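PDB 3D8U: PurR transcriptional regulator from Vibrio parahaemolyticus, which probably regulates transcription by binding cis-regulatory DNA, as a LacI/PurR-family factor whose periplasmic binding protein-like part is the portion in this structure. Local coordinates for residues Gly127-His132 against Cys187-Ile192; Gly141-Met146 against Asp154-Thr159; Phe66-Ser71 against Ala89-Lys94. All blocks are in the same frame, centred on the assembly; numbering follows the deposited sequence.

Contact 1 of 3, residues Gly127-His132 against Cys187-Ile192; sequences GARGNH and CSHEEI
Ser-188 accepts the backbone N-H of Ala-128 in a buried, mixed polar and apolar contact between the C-terminal end of strand 123-128 with the turn after it, and the turn joining strand 184-187 to helix 190-203. The two strands are neighbours in the parallel sheet of one lobe, and both turns leave it at their C-terminal ends. Ser-188 OG lies between its own backbone N and carbonyl carbon (chi1 79°), where it accepts the N-H of Ala-128 over 3.2 Å at 148°. The same oxygen also shares a hydrogen bond with His-189 ND1, 2.5 Å away. Gly-127 packs against this group without a side chain, its CA 3.4 Å from Ser-188 CB. Ile-192 CD1 packs beside the bond, near Ala-128 N, and makes an apolar contact with Ala-128 CB at 4.4 Å.

Farther out, His-189 at the N-cap position meets the aliphatic part of Arg-129. Its CE1 lies 3.7 Å from Arg-129 CD, the side chains cross at about a right angle, and the guanidinium and ring planes are 54° apart. The guanidinium itself has His-132 CG above one face.

Ser-188 OG is thus gripped twice, by a backbone N-H and by an imidazole nitrogen, while the far nitrogen of that ring, NE2, is hydrogen-bonded to Glu-15. This chain of hydrogen bonds runs from strand 123-128 through Ser-188 and His-189 to Glu-15, just before helix 16-32 of the other lobe, and so spans the two lobes. The carboxylate would be expected to favour a proton on NE2.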
loop_
_atom_site.group_PDB
_atom_site.type_symbol
_atom_site.label_atom_id
_atom_site.label_comp_id
_atom_site.label_asym_id
_atom_site.label_seq_id
_atom_site.Cartn_x
_atom_site.Cartn_y
_atom_site.Cartn_z
ATOM N N GLY B 127 -6.671 -5.411 16.201
ATOM C CA GLY B 127 -5.457 -5.510 15.382
ATOM C C GLY B 127 -5.366 -6.700 14.445
ATOM O O GLY B 127 -6.105 -7.675 14.593
ATOM N N ALA B 128 -4.460 -6.645 13.472
ATOM C CA ALA B 128 -4.291 -7.801 12.593
ATOM C C ALA B 128 -2.872 -8.232 12.323
ATOM O O ALA B 128 -1.916 -7.670 12.841
ATOM C CB ALA B 128 -5.007 -7.585 11.309
ATOM N N ARG B 129 -2.760 -9.217 11.437
ATOM C CA ARG B 129 -1.564 -10.068 11.279
ATOM C C ARG B 129 -0.955 -10.349 12.651
ATOM O O ARG B 129 0.219 -10.120 12.889
ATOM C CB ARG B 129 -0.562 -9.580 10.204
ATOM C CG ARG B 129 -0.544 -8.102 9.900
ATOM C CD ARG B 129 0.249 -7.315 10.928
ATOM N NE ARG B 129 1.654 -7.127 10.542
ATOM C CZ ARG B 129 2.645 -6.891 11.407
ATOM N NH1 ARG B 129 2.393 -6.822 12.722
ATOM N NH2 ARG B 129 3.896 -6.742 10.959
ATOM N N GLY B 130 -1.816 -10.867 13.529
ATOM C CA GLY B 130 -1.519 -11.096 14.928
ATOM C C GLY B 130 -0.967 -12.466 15.240
ATOM O O GLY B 130 -1.018 -12.919 16.392
ATOM N N ASN B 131 -0.463 -13.129 14.207
ATOM C CA ASN B 131 0.363 -14.313 14.369
ATOM C C ASN B 131 1.804 -13.884 14.073
ATOM O O ASN B 131 2.754 -14.593 14.425
ATOM C CB ASN B 131 -0.096 -15.466 13.448
ATOM C CG ASN B 131 -1.615 -15.847 13.621
ATOM O OD1 ASN B 131 -2.045 -16.913 13.159
ATOM N ND2 ASN B 131 -2.412 -14.975 14.255
ATOM N N HIS B 132 1.951 -12.720 13.420
ATOM C CA HIS B 132 3.243 -12.023 13.314
ATOM C C HIS B 132 3.516 -11.269 14.613
ATOM O O HIS B 132 2.578 -10.815 15.261
ATOM C CB HIS B 132 3.304 -11.057 12.119
ATOM C CG HIS B 132 4.662 -10.449 11.930
ATOM N ND1 HIS B 132 5.038 -9.255 12.520
ATOM C CD2 HIS B 132 5.764 -10.908 11.282
ATOM C CE1 HIS B 132 6.298 -8.991 12.215
ATOM N NE2 HIS B 132 6.763 -9.979 11.468
ATOM N N CYS B 187 -6.508 0.937 17.371
ATOM C CA CYS B 187 -6.384 0.136 16.182
ATOM C C CYS B 187 -4.933 -0.091 15.816
ATOM O O CYS B 187 -4.131 0.876 15.743
ATOM C CB CYS B 187 -7.035 0.868 15.035
ATOM S SG CYS B 187 -8.744 1.085 15.341
ATOM N N SER B 188 -4.603 -1.342 15.520
ATOM C CA SER B 188 -3.243 -1.665 15.170
ATOM C C SER B 188 -2.773 -0.955 13.889
ATOM O O SER B 188 -1.565 -0.691 13.732
ATOM C CB SER B 188 -3.100 -3.156 14.994
ATOM O OG SER B 188 -3.606 -3.529 13.738
ATOM N N HIS B 189 -3.723 -0.644 13.006
ATOM C CA HIS B 189 -3.428 -0.239 11.639
ATOM C C HIS B 189 -4.388 0.825 11.181
ATOM O O HIS B 189 -5.527 0.911 11.646
ATOM C CB HIS B 189 -3.641 -1.401 10.675
ATOM C CG HIS B 189 -2.511 -2.359 10.620
ATOM N ND1 HIS B 189 -2.134 -3.120 11.699
ATOM C CD2 HIS B 189 -1.687 -2.700 9.606
ATOM C CE1 HIS B 189 -1.116 -3.887 11.355
ATOM N NE2 HIS B 189 -0.821 -3.649 10.089
ATOM N N GLU B 190 -3.953 1.596 10.198
ATOM C CA GLU B 190 -4.739 2.724 9.748
ATOM C C GLU B 190 -5.995 2.329 8.991
ATOM O O GLU B 190 -7.024 2.983 9.145
ATOM C CB GLU B 190 -3.872 3.652 8.922
ATOM C CG GLU B 190 -4.363 5.063 8.831
ATOM C CD GLU B 190 -3.653 5.786 7.745
ATOM O OE1 GLU B 190 -3.412 5.156 6.679
ATOM O OE2 GLU B 190 -3.314 6.972 7.956
ATOM N N GLU B 191 -5.915 1.271 8.182
ATOM C CA GLU B 191 -7.139 0.698 7.530
ATOM C C GLU B 191 -8.207 0.339 8.561
ATOM O O GLU B 191 -9.377 0.649 8.399
ATOM C CB GLU B 191 -6.820 -0.538 6.709
ATOM C CG GLU B 191 -5.851 -0.266 5.614
ATOM C CD GLU B 191 -4.505 -0.959 5.797
ATOM O OE1 GLU B 191 -3.832 -0.832 6.866
ATOM O OE2 GLU B 191 -4.120 -1.630 4.806
ATOM N N ILE B 192 -7.762 -0.276 9.650
ATOM C CA ILE B 192 -8.639 -0.674 10.720
ATOM C C ILE B 192 -9.373 0.525 11.326
ATOM O O ILE B 192 -10.594 0.523 11.468
ATOM C CB ILE B 192 -7.825 -1.426 11.751
ATOM C CG1 ILE B 192 -7.300 -2.702 11.102
ATOM C CG2 ILE B 192 -8.636 -1.677 13.005
ATOM C CD1 ILE B 192 -6.140 -3.378 11.796
#

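Contact 2 of 3, residues Gly141-Met146 against Asp154-Thr159; sequences GWQSAM and DHFLTT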
loop_
_atom_site.group_PDB
_atom_site.type_symbol
_atom_site.label_atom_id
_atom_site.label_comp_id
_atom_site.label_asym_id
_atom_site.label_seq_id
_atom_site.Cartn_x
_atom_site.Cartn_y
_atom_site.Cartn_z
ATOM N N GLY B 141 1.428 -4.010 24.800
ATOM C CA GLY B 141 1.618 -2.624 25.161
ATOM C C GLY B 141 0.311 -2.116 25.700
ATOM O O GLY B 141 0.268 -1.427 26.695
ATOM N N TRP B 142 -0.768 -2.500 25.052
ATOM C CA TRP B 142 -2.064 -1.955 25.396
ATOM C C TRP B 142 -2.536 -2.536 26.712
ATOM O O TRP B 142 -3.123 -1.825 27.532
ATOM C CB TRP B 142 -3.067 -2.188 24.265
ATOM C CG TRP B 142 -4.490 -2.114 24.664
ATOM C CD1 TRP B 142 -5.215 -0.983 24.937
ATOM C CD2 TRP B 142 -5.388 -3.221 24.844
ATOM N NE1 TRP B 142 -6.521 -1.324 25.273
ATOM C CE2 TRP B 142 -6.651 -2.685 25.224
ATOM C CE3 TRP B 142 -5.250 -4.608 24.740
ATOM C CZ2 TRP B 142 -7.758 -3.491 25.500
ATOM C CZ3 TRP B 142 -6.377 -5.411 24.993
ATOM C CH2 TRP B 142 -7.605 -4.844 25.380
ATOM N N GLN B 143 -2.247 -3.814 26.929
ATOM C CA GLN B 143 -2.739 -4.526 28.121
ATOM C C GLN B 143 -2.023 -4.039 29.338
ATOM O O GLN B 143 -2.604 -3.916 30.396
ATOM C CB GLN B 143 -2.555 -6.016 27.976
ATOM C CG GLN B 143 -3.331 -6.561 26.836
ATOM C CD GLN B 143 -3.372 -8.030 26.811
ATOM O OE1 GLN B 143 -2.356 -8.694 26.950
ATOM N NE2 GLN B 143 -4.561 -8.571 26.616
ATOM N N SER B 144 -0.751 -3.715 29.167
ATOM C CA SER B 144 0.016 -3.087 30.226
ATOM C C SER B 144 -0.699 -1.815 30.683
ATOM O O SER B 144 -1.188 -1.731 31.817
ATOM C CB SER B 144 1.427 -2.768 29.741
ATOM O OG SER B 144 2.267 -2.522 30.860
ATOM N N ALA B 145 -0.785 -0.846 29.781
ATOM C CA ALA B 145 -1.446 0.422 30.072
ATOM C C ALA B 145 -2.773 0.268 30.844
ATOM O O ALA B 145 -3.027 1.046 31.795
ATOM C CB ALA B 145 -1.665 1.189 28.802
HETATM N N MSE B 146 -3.598 -0.726 30.459
HETATM C CA MSE B 146 -4.877 -0.975 31.137
HETATM C C MSE B 146 -4.656 -1.463 32.566
HETATM O O MSE B 146 -5.045 -0.805 33.541
HETATM C CB MSE B 146 -5.693 -1.999 30.387
HETATM C CG MSE B 146 -6.007 -1.654 28.980
HETATM SE SE MSE B 146 -7.149 -0.080 28.801
HETATM C CE MSE B 146 -8.878 -0.814 29.352
ATOM N N ASP B 154 -9.568 -7.046 28.543
ATOM C CA ASP B 154 -9.883 -8.243 27.784
ATOM C C ASP B 154 -10.941 -7.961 26.748
ATOM O O ASP B 154 -11.816 -8.769 26.524
ATOM C CB ASP B 154 -10.232 -9.453 28.707
ATOM C CG ASP B 154 -10.888 -9.030 30.035
ATOM O OD1 ASP B 154 -11.079 -7.780 30.199
ATOM O OD2 ASP B 154 -11.211 -9.927 30.898
ATOM N N HIS B 155 -10.870 -6.794 26.126
ATOM C CA HIS B 155 -11.801 -6.471 25.043
ATOM C C HIS B 155 -11.008 -6.158 23.818
ATOM O O HIS B 155 -10.851 -4.991 23.400
ATOM C CB HIS B 155 -12.861 -5.414 25.433
ATOM C CG HIS B 155 -13.852 -5.943 26.421
ATOM N ND1 HIS B 155 -14.709 -6.985 26.125
ATOM C CD2 HIS B 155 -14.040 -5.670 27.737
ATOM C CE1 HIS B 155 -15.429 -7.280 27.197
ATOM N NE2 HIS B 155 -15.037 -6.504 28.192
ATOM N N PHE B 156 -10.474 -7.239 23.265
ATOM C CA PHE B 156 -9.664 -7.137 22.067
ATOM C C PHE B 156 -10.068 -8.142 20.992
ATOM O O PHE B 156 -10.623 -9.213 21.315
ATOM C CB PHE B 156 -8.184 -7.259 22.410
ATOM C CG PHE B 156 -7.787 -8.581 22.931
ATOM C CD1 PHE B 156 -7.664 -8.796 24.285
ATOM C CD2 PHE B 156 -7.493 -9.619 22.079
ATOM C CE1 PHE B 156 -7.256 -10.032 24.795
ATOM C CE2 PHE B 156 -7.082 -10.874 22.596
ATOM C CZ PHE B 156 -6.959 -11.054 23.948
ATOM N N LEU B 157 -9.788 -7.788 19.733
ATOM C CA LEU B 157 -9.941 -8.702 18.612
ATOM C C LEU B 157 -8.694 -8.725 17.782
ATOM O O LEU B 157 -8.225 -7.647 17.368
ATOM C CB LEU B 157 -11.053 -8.218 17.697
ATOM C CG LEU B 157 -12.436 -8.827 17.706
ATOM C CD1 LEU B 157 -12.670 -9.677 18.941
ATOM C CD2 LEU B 157 -13.426 -7.679 17.658
ATOM N N THR B 158 -8.170 -9.913 17.481
ATOM C CA THR B 158 -7.072 -9.986 16.502
ATOM C C THR B 158 -7.317 -11.010 15.396
ATOM O O THR B 158 -8.023 -11.988 15.610
ATOM C CB THR B 158 -5.739 -10.267 17.179
ATOM O OG1 THR B 158 -5.879 -11.395 18.043
ATOM C CG2 THR B 158 -5.279 -9.059 18.006
ATOM N N THR B 159 -6.772 -10.789 14.203
ATOM C CA THR B 159 -6.782 -11.858 13.198
ATOM C C THR B 159 -5.403 -12.121 12.667
ATOM O O THR B 159 -4.520 -11.267 12.700
ATOM C CB THR B 159 -7.708 -11.588 11.982
ATOM O OG1 THR B 159 -7.230 -10.463 11.230
ATOM C CG2 THR B 159 -9.155 -11.341 12.423
#
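Trp-142 presents the six-membered end of its indole to Asp-154, His-155 and Phe-156. On one face of the ring lies Met-146 CG, a selenomethionine one helical turn on, 3.7 Å above the plane and displaced toward the rim. At the edge, in the ring plane, is His-155 N. The other neighbours across the contact come in obliquely: Trp-142 CH2 is 3.8 Å from His-155 O, and Trp-142 CZ3 is 3.7 Å from Phe-156 CB. Phe-156 CD1 is equally near CZ3, so the indole corner touches the start of the phenylalanine side chain as well as its ring. The Trp-142 CB already points toward the strand, and chi1 of 160° sets CG anti to the backbone N.

The Phe-156 ring is met by a second residue of the helix, Gln-143. Its amide NE2 comes to 3.6 Å from Phe-156 CE1, with amide and ring planes 79° apart. The same NE2 also has a weak hydrogen bond to Pro-153 O. No hydrogen bond joins the two segments, and the contact is van der Waals packing near the surface.

Helix 133-148 and strand 156-159 are the second and third elements of a beta-alpha-beta unit that begins with strand 123-128. Trp-142 fills the layer between helix and sheet, where its ring also meets that of Phe-125, planes about 25° apart, and touches Thr-112 of helix 104-117. Strand 156-159 is an outer strand of the sheet, and Leu-157 packs on helix 165-178.

Contact 3 of 3, residues Phe66-Ser71 against Ala89-Lys94; sequences FGSEHS and AELSSK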
loop_
_atom_site.group_PDB
_atom_site.type_symbol
_atom_site.label_atom_id
_atom_site.label_comp_id
_atom_site.label_asym_id
_atom_site.label_seq_id
_atom_site.Cartn_x
_atom_site.Cartn_y
_atom_site.Cartn_z
ATOM N N PHE B 66 13.811 -8.367 6.975
ATOM C CA PHE B 66 12.771 -7.979 7.904
ATOM C C PHE B 66 12.446 -9.127 8.843
ATOM O O PHE B 66 12.558 -10.294 8.464
ATOM C CB PHE B 66 11.535 -7.562 7.125
ATOM C CG PHE B 66 11.663 -6.221 6.494
ATOM C CD1 PHE B 66 10.910 -5.150 6.959
ATOM C CD2 PHE B 66 12.553 -6.012 5.450
ATOM C CE1 PHE B 66 11.025 -3.880 6.385
ATOM C CE2 PHE B 66 12.689 -4.746 4.875
ATOM C CZ PHE B 66 11.917 -3.677 5.345
ATOM N N GLY B 67 12.058 -8.790 10.073
ATOM C CA GLY B 67 11.661 -9.784 11.075
ATOM C C GLY B 67 12.822 -10.545 11.685
ATOM O O GLY B 67 13.895 -10.656 11.096
ATOM N N SER B 68 12.605 -11.074 12.881
ATOM C CA SER B 68 13.635 -11.832 13.569
ATOM C C SER B 68 13.501 -13.321 13.294
ATOM O O SER B 68 14.499 -14.040 13.307
ATOM C CB SER B 68 13.578 -11.569 15.070
ATOM O OG SER B 68 14.305 -12.563 15.777
ATOM N N GLU B 69 12.271 -13.782 13.066
ATOM C CA GLU B 69 12.002 -15.200 12.815
ATOM C C GLU B 69 12.526 -15.590 11.441
ATOM O O GLU B 69 12.175 -14.948 10.449
ATOM C CB GLU B 69 10.505 -15.499 12.921
ATOM N N HIS B 70 13.384 -16.616 11.393
ATOM C CA HIS B 70 14.014 -17.084 10.139
ATOM C C HIS B 70 14.221 -18.599 10.078
ATOM O O HIS B 70 13.546 -19.350 10.782
ATOM C CB HIS B 70 15.331 -16.342 9.864
ATOM C CG HIS B 70 15.168 -14.858 9.768
ATOM N ND1 HIS B 70 14.519 -14.248 8.715
ATOM C CD2 HIS B 70 15.540 -13.864 10.608
ATOM C CE1 HIS B 70 14.509 -12.941 8.906
ATOM N NE2 HIS B 70 15.120 -12.684 10.049
ATOM N N SER B 71 15.156 -19.041 9.240
ATOM C CA SER B 71 15.253 -20.454 8.876
ATOM C C SER B 71 16.642 -21.028 9.129
ATOM O O SER B 71 17.647 -20.360 8.878
ATOM C CB SER B 71 14.925 -20.615 7.394
ATOM O OG SER B 71 14.498 -19.387 6.823
ATOM N N ALA B 89 14.015 -5.188 12.660
ATOM C CA ALA B 89 13.398 -5.931 13.730
ATOM C C ALA B 89 13.782 -5.301 15.075
ATOM O O ALA B 89 14.772 -4.563 15.149
ATOM C CB ALA B 89 13.825 -7.401 13.666
ATOM N N GLU B 90 12.988 -5.594 16.114
ATOM C CA GLU B 90 13.134 -4.986 17.441
ATOM C C GLU B 90 14.266 -5.644 18.186
ATOM O O GLU B 90 15.174 -4.981 18.674
ATOM C CB GLU B 90 11.838 -5.134 18.250
ATOM C CG GLU B 90 10.609 -4.531 17.556
ATOM C CD GLU B 90 9.285 -4.836 18.248
ATOM O OE1 GLU B 90 8.748 -5.951 18.047
ATOM O OE2 GLU B 90 8.775 -3.946 18.963
ATOM N N LEU B 91 14.179 -6.964 18.277
ATOM C CA LEU B 91 15.246 -7.796 18.792
ATOM C C LEU B 91 15.867 -8.501 17.588
ATOM O O LEU B 91 15.214 -8.635 16.543
ATOM C CB LEU B 91 14.692 -8.791 19.825
ATOM C CG LEU B 91 13.965 -10.096 19.443
ATOM C CD1 LEU B 91 13.422 -10.784 20.714
ATOM C CD2 LEU B 91 12.845 -9.919 18.400
ATOM N N SER B 92 17.118 -8.935 17.722
ATOM C CA SER B 92 17.829 -9.554 16.605
ATOM C C SER B 92 18.330 -10.968 16.905
ATOM O O SER B 92 19.059 -11.188 17.876
ATOM C CB SER B 92 18.989 -8.668 16.161
ATOM O OG SER B 92 20.025 -8.691 17.121
ATOM N N SER B 93 17.941 -11.918 16.057
ATOM C CA SER B 93 18.401 -13.301 16.160
ATOM C C SER B 93 19.908 -13.364 15.932
ATOM O O SER B 93 20.515 -12.358 15.563
ATOM C CB SER B 93 17.666 -14.183 15.146
ATOM O OG SER B 93 17.851 -13.721 13.816
ATOM N N LYS B 94 20.502 -14.536 16.152
ATOM C CA LYS B 94 21.955 -14.742 16.015
ATOM C C LYS B 94 22.783 -13.491 16.366
ATOM O O LYS B 94 22.999 -12.608 15.530
ATOM C CB LYS B 94 22.303 -15.283 14.622
#
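Ser-68 reaches from the loop after strand 63-66 into the curve of residues 89-94. Its CB lies 3.7 Å from Leu-91 O and 3.8 Å from the CD2 methyl of Leu-91. From CB the hydroxyl runs anti to the backbone N (chi1 164°), carrying OG toward the next part of the loop. There it meets Ser-93, with OG 3.7 Å from Ser-93 N and 3.8 Å from Ser-93 CB, neither approach a hydrogen bond. The main chain of Gly-67 and Ser-68 rests on the methyl of Ala-89, whose CB is 3.8 Å from Gly-67 C.

From the other loop, Ser-93 OG lies 3.4 Å from Ser-68 O without bonding to it, and its hydrogen-bond partner is Glu-87 OE2. The same OG sits in the plane of the His-70 ring, at its edge, 4.0 Å from CD2. His-70 NE2 turns back to its own loop in a weak bond to Gly-67 O, while ND1 is bonded to Glu-48.

Both loops follow the C-terminal ends of adjacent parallel strands, 63-66 and 85-88, in the five-stranded sheet. The backbone of Gly-67 is still hydrogen-bonded to Ile-88 at their base. Beyond it the loops touch by van der Waals contact alone, although two serines and a histidine, Ser-68, Ser-93 and His-70, line the interface. The stronger polar bonds go elsewhere: Glu-87 binds Ser-93 and Glu-48 binds His-70. The Glu-48 carboxylate would be expected to favour a proton on ND1, while the overall charge of the ring remains open.

Contact 3 comes first along the chain and closes before the others begin; contact 2 is nested within the loop closed by contact 1. Contacts 1 and 2, their centres 12 Å apart, share the four-stranded parallel sheet. They touch directly, through probable hydrogen bonds from Gly-127 N to Leu-157 O and from Gly-130 N to Thr-159 O. Contact 3 belongs to the other, five-stranded sheet, with its centre about 20 Å from that of contact 1 and 24 Å from that of contact 2. Contacts 1 and 3 both lie at C-terminal strand ends, about 5 Å apart at their nearest atoms, consistent with the inter-lobe cleft of periplasmic binding protein-like folds.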